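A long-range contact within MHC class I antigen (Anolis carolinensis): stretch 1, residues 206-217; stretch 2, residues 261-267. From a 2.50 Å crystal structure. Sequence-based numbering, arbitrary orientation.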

# COMPACT_ATOMS: atom_id res chain seq x y z
N ARG A 206 -10.72 0.61 -19.17
CA ARG A 206 -9.68 1.27 -18.38
C ARG A 206 -10.31 2.40 -17.58
O ARG A 206 -11.02 3.25 -18.14
CB ARG A 206 -8.56 1.84 -19.25
CG ARG A 206 -7.81 3.02 -18.57
CD ARG A 206 -7.11 4.03 -19.53
NE ARG A 206 -5.68 3.74 -19.59
CZ ARG A 206 -4.75 4.34 -18.86
NH1 ARG A 206 -5.06 5.30 -18.00
NH2 ARG A 206 -3.49 3.96 -19.00
N VAL A 207 -10.07 2.40 -16.27
CA VAL A 207 -10.67 3.37 -15.35
C VAL A 207 -9.54 3.93 -14.51
O VAL A 207 -8.93 3.19 -13.72
CB VAL A 207 -11.76 2.75 -14.48
CG1 VAL A 207 -12.51 3.84 -13.71
CG2 VAL A 207 -12.73 1.97 -15.35
N GLY A 208 -9.24 5.21 -14.68
CA GLY A 208 -8.04 5.76 -14.09
C GLY A 208 -8.25 7.19 -13.65
O GLY A 208 -9.22 7.84 -14.03
N GLY A 209 -7.31 7.67 -12.83
CA GLY A 209 -7.40 9.03 -12.35
C GLY A 209 -8.45 9.27 -11.29
O GLY A 209 -8.90 10.41 -11.15
N PHE A 210 -8.85 8.24 -10.54
CA PHE A 210 -9.93 8.40 -9.57
C PHE A 210 -9.37 8.43 -8.15
O PHE A 210 -8.31 7.87 -7.86
CB PHE A 210 -11.00 7.30 -9.71
CG PHE A 210 -10.50 5.86 -9.55
CD1 PHE A 210 -10.06 5.13 -10.65
CD2 PHE A 210 -10.54 5.22 -8.31
CE1 PHE A 210 -9.62 3.80 -10.52
CE2 PHE A 210 -10.11 3.90 -8.18
CZ PHE A 210 -9.63 3.19 -9.28
N TYR A 211 -10.09 9.14 -7.28
CA TYR A 211 -9.76 9.26 -5.86
C TYR A 211 -11.03 9.68 -5.14
O TYR A 211 -11.72 10.59 -5.61
CB TYR A 211 -8.66 10.29 -5.60
CG TYR A 211 -8.30 10.38 -4.15
CD1 TYR A 211 -7.36 9.49 -3.58
CD2 TYR A 211 -8.92 11.30 -3.31
CE1 TYR A 211 -7.05 9.54 -2.24
CE2 TYR A 211 -8.61 11.37 -1.96
CZ TYR A 211 -7.67 10.49 -1.43
OH TYR A 211 -7.37 10.57 -0.09
N PRO A 212 -11.36 9.06 -4.00
CA PRO A 212 -10.59 8.01 -3.30
C PRO A 212 -10.59 6.63 -3.96
O PRO A 212 -11.11 6.46 -5.07
CB PRO A 212 -11.28 7.95 -1.93
CG PRO A 212 -12.68 8.41 -2.19
CD PRO A 212 -12.54 9.49 -3.24
N LYS A 213 -10.02 5.65 -3.25
CA LYS A 213 -9.74 4.33 -3.82
C LYS A 213 -11.01 3.52 -4.10
O LYS A 213 -11.03 2.70 -5.03
CB LYS A 213 -8.80 3.58 -2.87
CG LYS A 213 -7.82 2.64 -3.54
CD LYS A 213 -7.03 1.79 -2.54
CE LYS A 213 -6.04 0.83 -3.25
NZ LYS A 213 -5.51 -0.29 -2.38
N ASP A 214 -12.07 3.74 -3.33
CA ASP A 214 -13.26 2.90 -3.41
C ASP A 214 -14.02 3.14 -4.71
O ASP A 214 -14.32 4.29 -5.06
CB ASP A 214 -14.15 3.16 -2.21
CG ASP A 214 -15.37 2.27 -2.18
OD1 ASP A 214 -15.25 1.06 -2.50
OD2 ASP A 214 -16.46 2.79 -1.85
N ILE A 215 -14.34 2.07 -5.42
CA ILE A 215 -14.97 2.19 -6.73
C ILE A 215 -15.68 0.88 -7.05
O ILE A 215 -15.27 -0.19 -6.60
CB ILE A 215 -13.91 2.56 -7.81
CG1 ILE A 215 -14.59 3.05 -9.09
CG2 ILE A 215 -12.93 1.41 -8.06
CD1 ILE A 215 -13.70 3.95 -9.93
N ASP A 216 -16.77 0.99 -7.81
CA ASP A 216 -17.54 -0.17 -8.26
C ASP A 216 -17.55 -0.16 -9.78
O ASP A 216 -18.14 0.72 -10.41
CB ASP A 216 -18.97 -0.16 -7.69
CG ASP A 216 -19.55 -1.58 -7.52
OD1 ASP A 216 -18.90 -2.58 -7.92
OD2 ASP A 216 -20.68 -1.68 -6.97
N ILE A 217 -16.87 -1.14 -10.37
CA ILE A 217 -16.77 -1.30 -11.81
C ILE A 217 -17.30 -2.67 -12.16
O ILE A 217 -16.84 -3.69 -11.62
CB ILE A 217 -15.32 -1.16 -12.29
CG1 ILE A 217 -14.69 0.10 -11.71
CG2 ILE A 217 -15.27 -1.23 -13.83
CD1 ILE A 217 -13.21 0.19 -11.97
N CYS A 261 -19.47 -0.73 -19.92
CA CYS A 261 -18.69 -0.72 -18.69
C CYS A 261 -19.37 0.22 -17.69
O CYS A 261 -19.49 1.42 -17.94
CB CYS A 261 -17.25 -0.28 -18.97
SG CYS A 261 -16.27 -0.09 -17.48
N HIS A 262 -19.82 -0.34 -16.57
CA HIS A 262 -20.58 0.40 -15.57
C HIS A 262 -19.69 0.77 -14.38
O HIS A 262 -19.04 -0.11 -13.80
CB HIS A 262 -21.78 -0.43 -15.10
CG HIS A 262 -22.63 0.26 -14.09
ND1 HIS A 262 -23.66 1.11 -14.44
CD2 HIS A 262 -22.60 0.26 -12.74
CE1 HIS A 262 -24.23 1.59 -13.35
NE2 HIS A 262 -23.60 1.09 -12.30
N VAL A 263 -19.69 2.05 -14.00
CA VAL A 263 -18.76 2.59 -13.02
C VAL A 263 -19.51 3.47 -12.02
O VAL A 263 -20.23 4.39 -12.42
CB VAL A 263 -17.62 3.40 -13.69
CG1 VAL A 263 -16.68 3.97 -12.64
CG2 VAL A 263 -16.86 2.53 -14.67
N GLU A 264 -19.33 3.20 -10.73
CA GLU A 264 -19.92 4.01 -9.67
C GLU A 264 -18.80 4.51 -8.75
O GLU A 264 -17.93 3.73 -8.34
CB GLU A 264 -20.97 3.23 -8.86
N HIS A 265 -18.84 5.80 -8.42
CA HIS A 265 -17.77 6.42 -7.66
C HIS A 265 -18.26 7.74 -7.08
O HIS A 265 -19.15 8.38 -7.65
CB HIS A 265 -16.54 6.65 -8.55
CG HIS A 265 -15.31 7.06 -7.80
ND1 HIS A 265 -14.99 8.38 -7.56
CD2 HIS A 265 -14.31 6.32 -7.26
CE1 HIS A 265 -13.85 8.44 -6.91
NE2 HIS A 265 -13.41 7.20 -6.71
N ASP A 266 -17.64 8.16 -5.97
CA ASP A 266 -17.97 9.46 -5.37
C ASP A 266 -17.81 10.63 -6.35
O ASP A 266 -18.48 11.66 -6.21
CB ASP A 266 -17.10 9.71 -4.14
CG ASP A 266 -17.46 8.84 -2.95
OD1 ASP A 266 -18.40 8.01 -3.05
OD2 ASP A 266 -16.80 9.01 -1.90
N GLY A 267 -16.91 10.51 -7.33
CA GLY A 267 -16.77 11.59 -8.29
C GLY A 267 -17.89 11.67 -9.30
O GLY A 267 -17.99 12.68 -10.01

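Stretch 2 enters the contact as a β-strand, antiparallel to the end of stretch 1. At its start Cys-261, bonded covalently to a group elsewhere in the structure, lays its sulfur against an aliphatic neighbour, with Cys-261 SG 4.0 Å from Ile-217 CG2. His-262 contributes chiefly through its backbone: His-262 O lies 3.2 Å from Ile-217 CA, a CA-H...O contact. A polar ring suits this partly exposed residue, and its ND1 is hydrogen-bonded elsewhere in the structure.

Val-263 faces Ile-217 in a non-hydrogen-bonded pair, their side chains on the same face of the sheet. A compact, β-branched residue suits this buried strand position, because its two methyls spread among apolar partners: Val-263 CG2 is 4.2 Å from both Val-207 CG2 and Ile-217 CG2, while Val-263 CG1 is 4.0 Å from Ile-215 CD1. Val-263 CA also approaches Asp-216 O at 3.3 Å in a second CA-H...O contact.

Glu-264 forms the hydrogen-bonded pair with Asp-216. Glu-264 N donates to Asp-216 O at 2.8 Å, and Asp-216 N donates to Glu-264 O at 3.0 Å, a backbone pairing that asks for no particular side chain. The two side chains leave on the other face from Val-263 and Ile-217, where polar residues suit partly exposed Glu-264 and exposed Asp-216; Glu-264 is modelled only to CB, 4.1 Å from Asp-216 CB.

His-265 is the residue most extensively covered by stretch 1. Its imidazole offers polar atoms at its edge and a flat face for packing. His-265 NE2 donates a nearly linear hydrogen bond to Pro-212 O at 2.9 Å, while His-265 ND1 accepts from Gly-267 N at 2.9 Å, so both ring nitrogens are satisfied. Phe-210 CB sits over one ring face, 4.2 Å from the centroid of the His-265 ring, and Ile-215 CD1 comes within 3.6 Å of His-265 CD2.

Beyond it, Asp-266 makes a slight contact, Asp-266 OD2 lying 4.2 Å from Pro-212 CG; a charged side chain suits this exposed residue.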